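Local structure of FeeM (Uncultured bacterium, 2G0B) at residues I66-A71 / K93-V98; R22-T27 / E58-T63; R10-P15 / G53-E58. The protein acts as an N-acyl amino acid synthase, probably transferring a fatty acyl group from an acyl carrier protein to tyrosine to give products such as N-dodecanoyl-L-tyrosine. One frame throughout, in Å; residues are numbered along the deposited sequence.

Interaction 1 of 3, residues I66-A71 / K93-V98; sequences IINDGA and KLAEVV. With NLT (N-dodecanoyl-L-tyrosine), chain I.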
loop_
_atom_site.group_PDB
_atom_site.type_symbol
_atom_site.label_atom_id
_atom_site.label_comp_id
_atom_site.label_asym_id
_atom_site.label_seq_id
_atom_site.Cartn_x
_atom_site.Cartn_y
_atom_site.Cartn_z
ATOM N N ILE A 66 0.361 1.162 -6.054
ATOM C CA ILE A 66 -1.082 1.042 -6.165
ATOM C C ILE A 66 -1.435 0.388 -7.506
ATOM O O ILE A 66 -0.910 0.783 -8.543
ATOM C CB ILE A 66 -1.765 2.440 -5.996
ATOM C CG1 ILE A 66 -3.211 2.408 -6.482
ATOM C CG2 ILE A 66 -0.988 3.534 -6.709
ATOM C CD1 ILE A 66 -4.129 3.307 -5.681
ATOM N N ILE A 67 -2.270 -0.651 -7.466
ATOM C CA ILE A 67 -2.685 -1.352 -8.681
ATOM C C ILE A 67 -4.158 -1.111 -8.974
ATOM O O ILE A 67 -5.013 -1.381 -8.139
ATOM C CB ILE A 67 -2.415 -2.856 -8.552
ATOM C CG1 ILE A 67 -1.004 -3.095 -8.010
ATOM C CG2 ILE A 67 -2.629 -3.567 -9.906
ATOM C CD1 ILE A 67 -0.708 -4.534 -7.703
ATOM N N ASN A 68 -4.450 -0.603 -10.163
ATOM C CA ASN A 68 -5.823 -0.325 -10.551
ATOM C C ASN A 68 -6.532 -1.556 -11.084
ATOM O O ASN A 68 -5.937 -2.361 -11.806
ATOM C CB ASN A 68 -5.871 0.800 -11.575
ATOM C CG ASN A 68 -6.009 2.148 -10.934
ATOM O OD1 ASN A 68 -5.167 3.027 -11.118
ATOM N ND2 ASN A 68 -7.066 2.322 -10.153
ATOM N N ASP A 69 -7.801 -1.708 -10.712
ATOM C CA ASP A 69 -8.608 -2.833 -11.166
ATOM C C ASP A 69 -8.755 -2.831 -12.691
ATOM O O ASP A 69 -9.478 -2.016 -13.259
ATOM C CB ASP A 69 -9.981 -2.816 -10.495
ATOM C CG ASP A 69 -10.651 -4.181 -10.486
ATOM O OD1 ASP A 69 -10.044 -5.171 -10.975
ATOM O OD2 ASP A 69 -11.793 -4.364 -10.005
ATOM N N GLY A 70 -8.022 -3.726 -13.341
ATOM C CA GLY A 70 -8.072 -3.858 -14.784
ATOM C C GLY A 70 -8.457 -5.264 -15.152
ATOM O O GLY A 70 -9.081 -5.967 -14.353
ATOM N N ALA A 71 -8.055 -5.692 -16.350
ATOM C CA ALA A 71 -8.365 -7.038 -16.852
ATOM C C ALA A 71 -7.522 -8.123 -16.167
ATOM O O ALA A 71 -7.811 -9.316 -16.297
ATOM C CB ALA A 71 -8.191 -7.098 -18.369
ATOM N N LYS A 93 -15.012 1.541 -9.091
ATOM C CA LYS A 93 -13.593 1.613 -9.342
ATOM C C LYS A 93 -12.841 1.186 -8.092
ATOM O O LYS A 93 -12.935 1.828 -7.048
ATOM C CB LYS A 93 -13.182 3.022 -9.775
ATOM C CG LYS A 93 -11.873 3.058 -10.533
ATOM C CD LYS A 93 -11.637 4.388 -11.184
ATOM C CE LYS A 93 -10.251 4.426 -11.783
ATOM N NZ LYS A 93 -10.250 4.860 -13.199
ATOM N N LEU A 94 -12.146 0.062 -8.188
ATOM C CA LEU A 94 -11.336 -0.427 -7.083
ATOM C C LEU A 94 -9.858 -0.303 -7.391
ATOM O O LEU A 94 -9.452 -0.262 -8.555
ATOM C CB LEU A 94 -11.673 -1.885 -6.752
ATOM C CG LEU A 94 -13.136 -2.299 -6.708
ATOM C CD1 LEU A 94 -13.231 -3.798 -6.537
ATOM C CD2 LEU A 94 -13.874 -1.582 -5.596
ATOM N N ALA A 95 -9.059 -0.222 -6.336
ATOM C CA ALA A 95 -7.613 -0.215 -6.454
ATOM C C ALA A 95 -7.026 -0.776 -5.186
ATOM O O ALA A 95 -7.537 -0.530 -4.096
ATOM C CB ALA A 95 -7.105 1.182 -6.699
ATOM N N GLU A 96 -5.978 -1.570 -5.323
ATOM C CA GLU A 96 -5.340 -2.157 -4.164
ATOM C C GLU A 96 -4.002 -1.490 -3.928
ATOM O O GLU A 96 -3.195 -1.361 -4.851
ATOM C CB GLU A 96 -5.181 -3.669 -4.335
ATOM C CG GLU A 96 -4.166 -4.281 -3.387
ATOM C CD GLU A 96 -4.361 -5.777 -3.141
ATOM O OE1 GLU A 96 -3.993 -6.242 -2.030
ATOM O OE2 GLU A 96 -4.846 -6.494 -4.050
ATOM N N VAL A 97 -3.791 -1.017 -2.703
ATOM C CA VAL A 97 -2.505 -0.462 -2.307
ATOM C C VAL A 97 -1.614 -1.606 -1.851
ATOM O O VAL A 97 -1.974 -2.378 -0.950
ATOM C CB VAL A 97 -2.640 0.585 -1.195
ATOM C CG1 VAL A 97 -1.358 1.322 -1.029
ATOM C CG2 VAL A 97 -3.749 1.555 -1.517
ATOM N N VAL A 98 -0.435 -1.686 -2.450
ATOM C CA VAL A 98 0.353 -2.896 -2.406
ATOM C C VAL A 98 1.884 -2.593 -2.305
ATOM O O VAL A 98 2.317 -1.468 -2.589
ATOM C CB VAL A 98 -0.017 -3.742 -3.654
ATOM C CG1 VAL A 98 1.122 -3.835 -4.648
ATOM C CG2 VAL A 98 -0.534 -5.074 -3.262
HETATM N N NLT I . 0.454 -5.610 2.129
HETATM C C1 NLT I . 0.823 -4.333 2.287
HETATM O OL NLT I . 1.910 -3.891 1.931
HETATM C C2 NLT I . -0.190 -3.430 2.974
HETATM C C3 NLT I . -0.336 -2.067 2.285
HETATM C C4 NLT I . -0.896 -1.003 3.244
HETATM C C5 NLT I . -1.014 0.363 2.561
HETATM C C6 NLT I . -1.882 1.348 3.344
HETATM C C7 NLT I . -2.279 2.554 2.490
HETATM C C8 NLT I . -2.722 3.726 3.359
HETATM C C9 NLT I . -3.194 4.936 2.541
HETATM C C10 NLT I . -4.413 5.547 3.231
HETATM C C11 NLT I . -5.069 6.692 2.461
HETATM C C12 NLT I . -6.077 7.411 3.359
HETATM C CA NLT I . 1.316 -6.667 1.598
HETATM C CB NLT I . 0.573 -8.000 1.602
HETATM C CG NLT I . 0.739 -8.724 2.921
HETATM C CD2 NLT I . 2.002 -9.076 3.377
HETATM C CE2 NLT I . 2.145 -9.737 4.584
HETATM C CZ NLT I . 1.027 -10.061 5.326
HETATM C CE1 NLT I . -0.239 -9.708 4.878
HETATM C CD1 NLT I . -0.384 -9.041 3.673
HETATM O OH NLT I . 1.167 -10.697 6.480
HETATM C C NLT I . 1.736 -6.410 0.181
HETATM O O NLT I . 0.911 -5.875 -0.590
HETATM O O2 NLT I . 2.893 -6.741 -0.185
#

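Interaction 2 of 3, residues R22-T27 / E58-T63; sequences RRIVRT and EVLYGT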
loop_
_atom_site.group_PDB
_atom_site.type_symbol
_atom_site.label_atom_id
_atom_site.label_comp_id
_atom_site.label_asym_id
_atom_site.label_seq_id
_atom_site.Cartn_x
_atom_site.Cartn_y
_atom_site.Cartn_z
ATOM N N ARG A 22 11.992 -2.583 -5.374
ATOM C CA ARG A 22 11.828 -4.031 -5.237
ATOM C C ARG A 22 12.806 -4.630 -4.229
ATOM O O ARG A 22 12.486 -5.593 -3.545
ATOM C CB ARG A 22 12.001 -4.718 -6.585
ATOM C CG ARG A 22 11.315 -6.070 -6.674
ATOM C CD ARG A 22 11.567 -6.813 -7.964
ATOM N NE ARG A 22 11.316 -5.957 -9.115
ATOM C CZ ARG A 22 12.231 -5.633 -10.019
ATOM N NH1 ARG A 22 13.462 -6.113 -9.926
ATOM N NH2 ARG A 22 11.915 -4.823 -11.016
ATOM N N ARG A 23 13.997 -4.044 -4.152
ATOM C CA ARG A 23 15.025 -4.470 -3.214
ATOM C C ARG A 23 14.649 -4.200 -1.769
ATOM O O ARG A 23 14.930 -5.016 -0.891
ATOM C CB ARG A 23 16.327 -3.782 -3.523
ATOM C CG ARG A 23 17.415 -4.717 -3.771
ATOM C CD ARG A 23 18.413 -4.830 -2.662
ATOM N NE ARG A 23 19.396 -5.853 -2.999
ATOM C CZ ARG A 23 20.700 -5.753 -2.776
ATOM N NH1 ARG A 23 21.195 -4.682 -2.180
ATOM N NH2 ARG A 23 21.510 -6.742 -3.137
ATOM N N ILE A 24 14.035 -3.042 -1.523
ATOM C CA ILE A 24 13.558 -2.717 -0.199
ATOM C C ILE A 24 12.486 -3.719 0.194
ATOM O O ILE A 24 12.583 -4.335 1.249
ATOM C CB ILE A 24 13.043 -1.264 -0.125
ATOM C CG1 ILE A 24 14.201 -0.296 -0.288
ATOM C CG2 ILE A 24 12.381 -0.991 1.217
ATOM C CD1 ILE A 24 13.803 1.011 -0.854
ATOM N N VAL A 25 11.527 -3.950 -0.708
ATOM C CA VAL A 25 10.432 -4.900 -0.466
ATOM C C VAL A 25 10.963 -6.296 -0.191
ATOM O O VAL A 25 10.531 -6.951 0.742
ATOM C CB VAL A 25 9.415 -4.929 -1.632
ATOM C CG1 VAL A 25 8.299 -5.906 -1.344
ATOM C CG2 VAL A 25 8.827 -3.546 -1.858
ATOM N N ARG A 26 11.955 -6.710 -0.967
ATOM C CA ARG A 26 12.574 -8.014 -0.806
ATOM C C ARG A 26 13.246 -8.183 0.550
ATOM O O ARG A 26 13.062 -9.200 1.215
ATOM C CB ARG A 26 13.586 -8.247 -1.909
ATOM C CG ARG A 26 14.117 -9.648 -1.967
ATOM C CD ARG A 26 15.444 -9.747 -2.633
ATOM N NE ARG A 26 15.345 -10.440 -3.911
ATOM C CZ ARG A 26 16.216 -10.294 -4.918
ATOM N NH1 ARG A 26 17.240 -9.456 -4.791
ATOM N NH2 ARG A 26 16.061 -10.990 -6.056
ATOM N N THR A 27 14.016 -7.181 0.956
ATOM C CA THR A 27 14.778 -7.245 2.204
ATOM C C THR A 27 13.858 -7.179 3.425
ATOM O O THR A 27 14.027 -7.938 4.384
ATOM C CB THR A 27 15.822 -6.124 2.227
ATOM O OG1 THR A 27 16.698 -6.284 1.109
ATOM C CG2 THR A 27 16.762 -6.273 3.415
ATOM N N GLU A 58 17.942 11.724 -1.361
ATOM C CA GLU A 58 18.246 11.021 -2.625
ATOM C C GLU A 58 18.538 9.508 -2.573
ATOM O O GLU A 58 18.601 8.875 -3.619
ATOM C CB GLU A 58 19.309 11.750 -3.452
ATOM C CG GLU A 58 18.721 12.761 -4.413
ATOM C CD GLU A 58 19.726 13.800 -4.802
ATOM O OE1 GLU A 58 20.700 13.991 -4.037
ATOM O OE2 GLU A 58 19.563 14.423 -5.876
ATOM N N VAL A 59 18.735 8.936 -1.385
ATOM C CA VAL A 59 18.727 7.476 -1.290
ATOM C C VAL A 59 17.345 6.998 -0.919
ATOM O O VAL A 59 16.692 7.575 -0.062
ATOM C CB VAL A 59 19.855 6.851 -0.383
ATOM C CG1 VAL A 59 21.078 7.720 -0.356
ATOM C CG2 VAL A 59 19.366 6.566 1.005
ATOM N N LEU A 60 16.878 5.987 -1.637
ATOM C CA LEU A 60 15.531 5.476 -1.475
ATOM C C LEU A 60 15.465 4.601 -0.264
ATOM O O LEU A 60 16.268 3.675 -0.119
ATOM C CB LEU A 60 15.120 4.689 -2.720
ATOM C CG LEU A 60 13.702 4.140 -2.812
ATOM C CD1 LEU A 60 12.724 5.243 -3.059
ATOM C CD2 LEU A 60 13.626 3.130 -3.910
ATOM N N TYR A 61 14.515 4.890 0.619
ATOM C CA TYR A 61 14.360 4.090 1.822
ATOM C C TYR A 61 12.989 3.478 2.002
ATOM O O TYR A 61 12.824 2.560 2.798
ATOM C CB TYR A 61 14.815 4.849 3.081
ATOM C CG TYR A 61 13.918 5.971 3.571
ATOM C CD1 TYR A 61 12.941 5.738 4.546
ATOM C CD2 TYR A 61 14.112 7.286 3.137
ATOM C CE1 TYR A 61 12.149 6.774 5.036
ATOM C CE2 TYR A 61 13.327 8.335 3.622
ATOM C CZ TYR A 61 12.351 8.071 4.575
ATOM O OH TYR A 61 11.563 9.087 5.057
ATOM N N GLY A 62 12.012 3.960 1.250
ATOM C CA GLY A 62 10.655 3.481 1.404
ATOM C C GLY A 62 9.893 3.537 0.121
ATOM O O GLY A 62 10.158 4.378 -0.723
ATOM N N THR A 63 8.934 2.638 -0.032
ATOM C CA THR A 63 8.170 2.550 -1.267
ATOM C C THR A 63 6.752 2.068 -1.028
ATOM O O THR A 63 6.480 1.376 -0.051
ATOM C CB THR A 63 8.891 1.644 -2.287
ATOM O OG1 THR A 63 8.031 1.405 -3.400
ATOM C CG2 THR A 63 9.131 0.249 -1.725
#

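Interaction 3 of 3, residues R10-P15 / G53-E58; sequences RILVAP and GLFNGE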
loop_
_atom_site.group_PDB
_atom_site.type_symbol
_atom_site.label_atom_id
_atom_site.label_comp_id
_atom_site.label_asym_id
_atom_site.label_seq_id
_atom_site.Cartn_x
_atom_site.Cartn_y
_atom_site.Cartn_z
ATOM N N ARG A 10 8.083 10.867 -4.224
ATOM C CA ARG A 10 7.742 11.056 -5.645
ATOM C C ARG A 10 7.389 9.744 -6.386
ATOM O O ARG A 10 7.591 8.654 -5.858
ATOM C CB ARG A 10 8.865 11.792 -6.371
ATOM C CG ARG A 10 10.109 10.985 -6.534
ATOM C CD ARG A 10 11.118 11.622 -7.426
ATOM N NE ARG A 10 12.203 10.704 -7.724
ATOM C CZ ARG A 10 13.434 10.831 -7.257
ATOM N NH1 ARG A 10 13.759 11.850 -6.462
ATOM N NH2 ARG A 10 14.350 9.943 -7.580
ATOM N N ILE A 11 6.848 9.871 -7.599
ATOM C CA ILE A 11 6.548 8.713 -8.437
ATOM C C ILE A 11 7.852 8.128 -8.940
ATOM O O ILE A 11 8.725 8.860 -9.372
ATOM C CB ILE A 11 5.632 9.125 -9.637
ATOM C CG1 ILE A 11 4.202 9.401 -9.151
ATOM C CG2 ILE A 11 5.625 8.048 -10.727
ATOM C CD1 ILE A 11 3.279 10.042 -10.197
ATOM N N LEU A 12 8.004 6.817 -8.845
ATOM C CA LEU A 12 9.212 6.172 -9.337
ATOM C C LEU A 12 9.095 5.864 -10.828
ATOM O O LEU A 12 8.203 5.131 -11.249
ATOM C CB LEU A 12 9.518 4.912 -8.530
ATOM C CG LEU A 12 9.799 5.135 -7.043
ATOM C CD1 LEU A 12 10.352 3.886 -6.433
ATOM C CD2 LEU A 12 10.757 6.299 -6.817
ATOM N N VAL A 13 10.005 6.429 -11.621
ATOM C CA VAL A 13 9.920 6.346 -13.088
ATOM C C VAL A 13 11.111 5.592 -13.710
ATOM O O VAL A 13 10.923 4.730 -14.571
ATOM C CB VAL A 13 9.769 7.764 -13.728
ATOM C CG1 VAL A 13 9.823 7.696 -15.257
ATOM C CG2 VAL A 13 8.470 8.419 -13.274
ATOM N N ALA A 14 12.323 5.913 -13.260
ATOM C CA ALA A 14 13.537 5.269 -13.772
ATOM C C ALA A 14 13.644 3.784 -13.347
ATOM O O ALA A 14 13.390 3.456 -12.196
ATOM C CB ALA A 14 14.762 6.042 -13.331
ATOM N N PRO A 15 14.011 2.902 -14.290
ATOM C CA PRO A 15 14.164 1.460 -14.020
ATOM C C PRO A 15 15.037 1.107 -12.809
ATOM O O PRO A 15 14.755 0.116 -12.142
ATOM C CB PRO A 15 14.812 0.941 -15.301
ATOM C CG PRO A 15 14.315 1.848 -16.343
ATOM C CD PRO A 15 14.261 3.211 -15.713
ATOM N N GLY A 53 7.930 6.386 -4.184
ATOM C CA GLY A 53 9.141 6.183 -3.426
ATOM C C GLY A 53 9.384 7.282 -2.417
ATOM O O GLY A 53 8.848 8.380 -2.531
ATOM N N LEU A 54 10.204 6.974 -1.426
ATOM C CA LEU A 54 10.520 7.896 -0.365
ATOM C C LEU A 54 12.013 7.944 -0.217
ATOM O O LEU A 54 12.652 6.922 0.024
ATOM C CB LEU A 54 9.875 7.433 0.935
ATOM C CG LEU A 54 9.822 8.397 2.120
ATOM C CD1 LEU A 54 9.302 9.763 1.719
ATOM C CD2 LEU A 54 8.974 7.813 3.219
ATOM N N PHE A 55 12.566 9.147 -0.343
ATOM C CA PHE A 55 14.008 9.351 -0.392
ATOM C C PHE A 55 14.538 10.134 0.795
ATOM O O PHE A 55 14.041 11.217 1.116
ATOM C CB PHE A 55 14.394 10.089 -1.674
ATOM C CG PHE A 55 14.107 9.328 -2.920
ATOM C CD1 PHE A 55 12.868 9.422 -3.537
ATOM C CD2 PHE A 55 15.083 8.538 -3.501
ATOM C CE1 PHE A 55 12.607 8.725 -4.665
ATOM C CE2 PHE A 55 14.825 7.846 -4.642
ATOM C CZ PHE A 55 13.588 7.939 -5.227
ATOM N N ASN A 56 15.571 9.592 1.429
ATOM C CA ASN A 56 16.320 10.320 2.430
ATOM C C ASN A 56 17.492 10.968 1.753
ATOM O O ASN A 56 18.536 10.337 1.573
ATOM C CB ASN A 56 16.826 9.384 3.519
ATOM C CG ASN A 56 16.888 10.044 4.866
ATOM O OD1 ASN A 56 17.059 11.264 4.969
ATOM N ND2 ASN A 56 16.747 9.242 5.924
ATOM N N GLY A 57 17.304 12.218 1.335
ATOM C CA GLY A 57 18.332 12.967 0.653
ATOM C C GLY A 57 18.867 12.217 -0.535
ATOM O O GLY A 57 20.087 12.032 -0.662
ATOM N N GLU A 58 17.942 11.724 -1.361
ATOM C CA GLU A 58 18.246 11.021 -2.625
ATOM C C GLU A 58 18.538 9.508 -2.573
ATOM O O GLU A 58 18.601 8.875 -3.619
ATOM C CB GLU A 58 19.309 11.750 -3.452
ATOM C CG GLU A 58 18.721 12.761 -4.413
ATOM C CD GLU A 58 19.726 13.800 -4.802
ATOM O OE1 GLU A 58 20.700 13.991 -4.037
ATOM O OE2 GLU A 58 19.563 14.423 -5.876
#

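Interaction 1 of 3, residues I66-A71 / K93-V98
Three backbone hydrogen bonds stitch strand 59-68 to strand 94-102. Ile67 N gives a nearly straight bond (174°) to Glu96 O at 2.9 Å, and Glu96 N returns one to Ile67 O at 3.0 Å, each donor lying in the acceptor's carbonyl plane. Just past the end of its strand, Asp69 N still reaches Leu94 O at 3.1 Å, but from above that plane. The Asp69 carboxylate runs alongside Leu94 and forms a salt bridge with Arg88. The buried Glu96 carboxylate is hydrogen-bonded to Met76 N and Ser142 OG.

On the face carrying Ile66, Asn68, Ala95 and Val97, Ile66 CD1 lies 3.8 Å from Ala95 CB and Asn68 ND2 3.6 Å from the same methyl, while Asn68 OD1 bonds to Tyr130 OH. Elsewhere Ile67 and Val98 cross obliquely, with Ile67 CD1 3.6 Å from Val98 CG1. Val97 CG1 rests against the bound product's acyl chain, 3.7 Å from NLT C5, and Val98 CG2 borders its carboxylate.

The amides of Ile67, Glu96 and Asp69 are thus paired across the two strands, Val97 offers a methyl to the acyl chain and Val98 one to the carboxylate, and the two partners of Glu96 would be compatible with its ionised form.

Interaction 2 of 3, residues R22-T27 / E58-T63
Ile24 aims its side chain from helix 15-31 straight at strand 59-68, and its tip does most of the touching. CG1 stands anti to the carbonyl carbon (chi1 -68°) and the chain then extends, so that CD1 drives onto Leu60 and the backbone beyond it. Leu60 has CG anti to its own N (chi1 -176°) and reaches back toward the helix. The two side chains cross obliquely, with Ile24 CD1 3.7 Å from Leu60 CG and just as close to Leu60 CD2. The same methyl lies 3.9 Å from Tyr61 C and 4.0 Å from Gly62 N, while the other branch, Ile24 CG2, faces Tyr61 O at 3.9 Å.

One residue along the helix, Val25 crosses Thr63 at about a right angle, methyl to methyl, with Val25 CG2 3.8 Å from Thr63 CG2. Thr63 OG1 is anti to its backbone N and hydrogen-bonded to Phe52 O, which fixes the rotation that presents CG2 to the helix. Tyr61 and Gly62 together face Leu54 in a classic beta bulge. The tyrosine side chain leaves on the far side from the helix, where its hydroxyl bonds to Lys7 and its ring meets Tyr107. Gly62 offers bare backbone, and its CA comes 7.0 Å from Ile24 CA.

The axes of helix residues 22-27 and strand residues 59-63 cross at 71° and approach to 8.1 Å. Ala21 flanks Leu60 and Thr63 from the preceding helical turn, and Ala101 of strand 94-102 receives both Ile24 and Val25.

Helix 15-31 is therefore laid across the sheet by aliphatic carbons, the Thr63 hydroxyl being satisfied by Phe52 O of the neighbouring strand. Val25, whose side chain is about 6 Å from the bound product, brings this apolar layer close to the pocket.

Interaction 3 of 3, residues R10-P15 / G53-E58
Arg10 NH2 is held by one salt bridge, to Glu17 OE2 of helix 15-31, and packs 3.2 Å from Phe55 CZ at the ring rim; NH1 is the nitrogen over the ring face. The guanidinium makes an offset stack on the ring, planes 20° apart and centres 3.9 Å apart. Arg10 CZ sits off-centre, 32° from the ring normal, in a cation-pi contact displaced toward Phe55 CE1 and CZ. CG of Arg10 occupies the crowded position between its backbone N and carbonyl carbon, and the chain then runs extended to NE, crossing the direction of the Phe55 side chain at about a right angle.

In the backbone beside this stack, Arg10 and Gly53 make an antiparallel hydrogen-bonded pair. Gly53 N donates to Arg10 O at 2.8 Å, nearly along the C=O axis, and Arg10 N donates to Gly53 O at 3.1 Å, in the carbonyl plane. With no side chain on Gly53, Leu12 can lie directly on its backbone, Leu12 CG being 3.6 Å from Gly53 N. From there Leu12 meets Phe55 tip to tip, CD2 standing at the ring edge 3.6 Å from Phe55 CZ. The Phe55 ring is thus held by the cation over one face and by a leucine methyl near its plane.

Ala14, at the N-cap position, opens helix 15-31, which covers Leu12 and Phe55 through Glu17. The pattern is consistent with the start of a GNAT-type acetyltransferase fold: an outer first strand antiparallel to the second, turning at once into the first helix, which packs back on the sheet.

From the N terminus, strand 7-11 turns into helix 15-31, and the chain returns through helix 38-44 to strand 49-56. There interaction 3 closes the first long loop, pairing the outermost strand 7-11 with its neighbour. A tight turn leads into strand 59-68, where interaction 2 closes a second loop back to helix 15-31. Interactions 3 and 2 cross, since their segments alternate; they share Glu58 and touch through the pairing of Leu54 with Tyr61 and Gly62. Interaction 1 follows in series: from the far end of strand 59-68 the chain passes through helix 77-89 and returns as strand 94-102. Together they tie four neighbouring strands and one covering helix.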